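Local coordinates for amino acid adenylation domain-containing protein (Bacillus stratosphericus LAMA 585, PDB 6ULY), which probably activates an alpha-keto acid as its acyl adenylate, serving as the adenylation domain of a nonribosomal depsipeptide synthetase module, at residues Q74-H79 with D130-E135. Sequence-based numbering, arbitrary orientation.
Sequences QFSSNH and DSLIEE. With SO4 (sulfate ion), chain D.
L132 and S76 carry this small contact, which buries 147 Å² in all. One methyl of the leucine does most of the touching: with chi2 at 179°, CD1 is anti to CA and extends to the backbone of 74-76. Its nearest neighbours there are backbone atoms, with L132 CD1 lying 3.5 Å from S76 N and 3.6 Å from Q74 O. The side-chain carbon S76 CB is slightly farther from L132 CD1, at 3.9 Å. The two serines meet through their hydroxyls, S76 OG and S131 OG lying 2.8 Å apart.

Strands 70-74 and 125-128 run parallel in one mixed sheet of the AMP-binding (ANL) region, and the contact joins the loop leaving the first to helix 130-137, which follows the second. D129, between that strand and helix, accepts hydrogen bonds from the backbone N atoms of S76 and S77 through OD2. F75 turns away from helix 130-137 and packs on helix 78-91. The carboxamide of Q74 is held elsewhere, OE1 by Y104 and NE2 by S99 O.

At the start of helix 78-91, S77 is the N-cap, its OG hydrogen-bonded to A80 N. A sulfate, probably from the crystallisation liquor, sits at this helix end. N78 N donates a hydrogen bond to sulfate O2 at 3.0 Å (N-H...O 146°), and H79 N donates one to sulfate O3 at 2.8 Å (147°). S77 OG lies 2.5 Å from sulfate O1, a short approach whose detail is uncertain, and R245 NE supplies a further hydrogen bond to the ion.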
loop_
_atom_site.group_PDB
_atom_site.type_symbol
_atom_site.label_atom_id
_atom_site.label_comp_id
_atom_site.label_asym_id
_atom_site.label_seq_id
_atom_site.Cartn_x
_atom_site.Cartn_y
_atom_site.Cartn_z
ATOM N N GLN A 74 -18.942 10.044 -13.147
ATOM C CA GLN A 74 -17.810 10.426 -14.000
ATOM C C GLN A 74 -18.230 11.708 -14.719
ATOM O O GLN A 74 -18.743 11.665 -15.839
ATOM C CB GLN A 74 -17.443 9.313 -14.974
ATOM C CG GLN A 74 -16.685 8.162 -14.334
ATOM C CD GLN A 74 -15.264 8.540 -13.973
ATOM O OE1 GLN A 74 -14.340 8.330 -14.757
ATOM N NE2 GLN A 74 -15.083 9.108 -12.785
ATOM N N PHE A 75 -18.007 12.844 -14.064
ATOM C CA PHE A 75 -18.539 14.121 -14.510
ATOM C C PHE A 75 -17.426 15.129 -14.745
ATOM O O PHE A 75 -16.414 15.135 -14.039
ATOM C CB PHE A 75 -19.530 14.698 -13.490
ATOM C CG PHE A 75 -20.836 13.970 -13.449
ATOM C CD1 PHE A 75 -21.784 14.169 -14.438
ATOM C CD2 PHE A 75 -21.113 13.080 -12.429
ATOM C CE1 PHE A 75 -22.987 13.494 -14.408
ATOM C CE2 PHE A 75 -22.315 12.400 -12.392
ATOM C CZ PHE A 75 -23.253 12.607 -13.380
ATOM N N SER A 76 -17.632 15.969 -15.762
ATOM C CA SER A 76 -16.892 17.208 -15.929
ATOM C C SER A 76 -17.735 18.437 -15.619
ATOM O O SER A 76 -17.172 19.504 -15.359
ATOM C CB SER A 76 -16.359 17.323 -17.364
ATOM O OG SER A 76 -17.421 17.313 -18.303
ATOM N N SER A 77 -19.059 18.307 -15.623
ATOM C CA SER A 77 -19.963 19.426 -15.395
ATOM C C SER A 77 -20.448 19.412 -13.951
ATOM O O SER A 77 -21.017 18.416 -13.494
ATOM C CB SER A 77 -21.156 19.362 -16.348
ATOM O OG SER A 77 -22.237 20.118 -15.831
ATOM N N ASN A 78 -20.240 20.528 -13.248
ATOM C CA ASN A 78 -20.797 20.677 -11.908
ATOM C C ASN A 78 -22.317 20.585 -11.931
ATOM O O ASN A 78 -22.920 19.936 -11.069
ATOM C CB ASN A 78 -20.357 22.010 -11.302
ATOM C CG ASN A 78 -18.891 22.024 -10.929
ATOM O OD1 ASN A 78 -18.341 21.012 -10.487
ATOM N ND2 ASN A 78 -18.247 23.171 -11.103
ATOM N N HIS A 79 -22.954 21.234 -12.910
ATOM C CA HIS A 79 -24.411 21.217 -12.991
ATOM C C HIS A 79 -24.939 19.791 -13.076
ATOM O O HIS A 79 -25.845 19.402 -12.327
ATOM C CB HIS A 79 -24.872 22.035 -14.199
ATOM C CG HIS A 79 -26.343 21.955 -14.457
ATOM N ND1 HIS A 79 -27.248 22.829 -13.892
ATOM C CD2 HIS A 79 -27.070 21.105 -15.222
ATOM C CE1 HIS A 79 -28.467 22.524 -14.300
ATOM N NE2 HIS A 79 -28.387 21.480 -15.106
ATOM N N ASP A 130 -22.534 14.579 -21.345
ATOM C CA ASP A 130 -22.467 14.433 -22.794
ATOM C C ASP A 130 -21.051 14.680 -23.300
ATOM O O ASP A 130 -20.609 14.030 -24.255
ATOM C CB ASP A 130 -23.453 15.391 -23.466
ATOM C CG ASP A 130 -24.893 14.900 -23.398
ATOM O OD1 ASP A 130 -25.129 13.693 -23.615
ATOM O OD2 ASP A 130 -25.792 15.726 -23.137
ATOM N N SER A 131 -20.320 15.596 -22.662
ATOM C CA SER A 131 -18.946 15.886 -23.055
ATOM C C SER A 131 -17.976 14.755 -22.724
ATOM O O SER A 131 -16.849 14.768 -23.231
ATOM C CB SER A 131 -18.476 17.180 -22.382
ATOM O OG SER A 131 -18.276 16.989 -20.992
ATOM N N LEU A 132 -18.378 13.784 -21.896
ATOM C CA LEU A 132 -17.512 12.675 -21.517
ATOM C C LEU A 132 -18.021 11.305 -21.935
ATOM O O LEU A 132 -17.236 10.350 -21.915
ATOM C CB LEU A 132 -17.307 12.641 -19.995
ATOM C CG LEU A 132 -16.322 13.620 -19.360
ATOM C CD1 LEU A 132 -16.320 13.419 -17.851
ATOM C CD2 LEU A 132 -14.921 13.441 -19.922
ATOM N N ILE A 133 -19.297 11.170 -22.296
ATOM C CA ILE A 133 -19.862 9.834 -22.470
ATOM C C ILE A 133 -19.124 9.065 -23.555
ATOM O O ILE A 133 -18.958 7.844 -23.457
ATOM C CB ILE A 133 -21.373 9.920 -22.764
ATOM C CG1 ILE A 133 -21.981 8.514 -22.785
ATOM C CG2 ILE A 133 -21.621 10.635 -24.083
ATOM C CD1 ILE A 133 -23.491 8.495 -22.808
ATOM N N GLU A 134 -18.661 9.754 -24.600
ATOM C CA GLU A 134 -17.886 9.079 -25.636
ATOM C C GLU A 134 -16.592 8.514 -25.060
ATOM O O GLU A 134 -16.267 7.338 -25.264
ATOM C CB GLU A 134 -17.592 10.047 -26.782
ATOM N N GLU A 135 -15.841 9.343 -24.332
ATOM C CA GLU A 135 -14.620 8.872 -23.685
ATOM C C GLU A 135 -14.915 7.736 -22.713
ATOM O O GLU A 135 -14.287 6.673 -22.771
ATOM C CB GLU A 135 -13.938 10.032 -22.958
ATOM C CG GLU A 135 -13.490 11.167 -23.872
ATOM C CD GLU A 135 -13.142 12.435 -23.109
ATOM O OE1 GLU A 135 -13.915 13.415 -23.203
ATOM O OE2 GLU A 135 -12.104 12.448 -22.411
HETATM S S SO4 D . -21.008 23.390 -15.356
HETATM O O1 SO4 D . -21.303 22.381 -16.344
HETATM O O2 SO4 D . -19.746 23.123 -14.714
HETATM O O3 SO4 D . -22.046 23.391 -14.365
HETATM O O4 SO4 D . -20.949 24.680 -15.960
#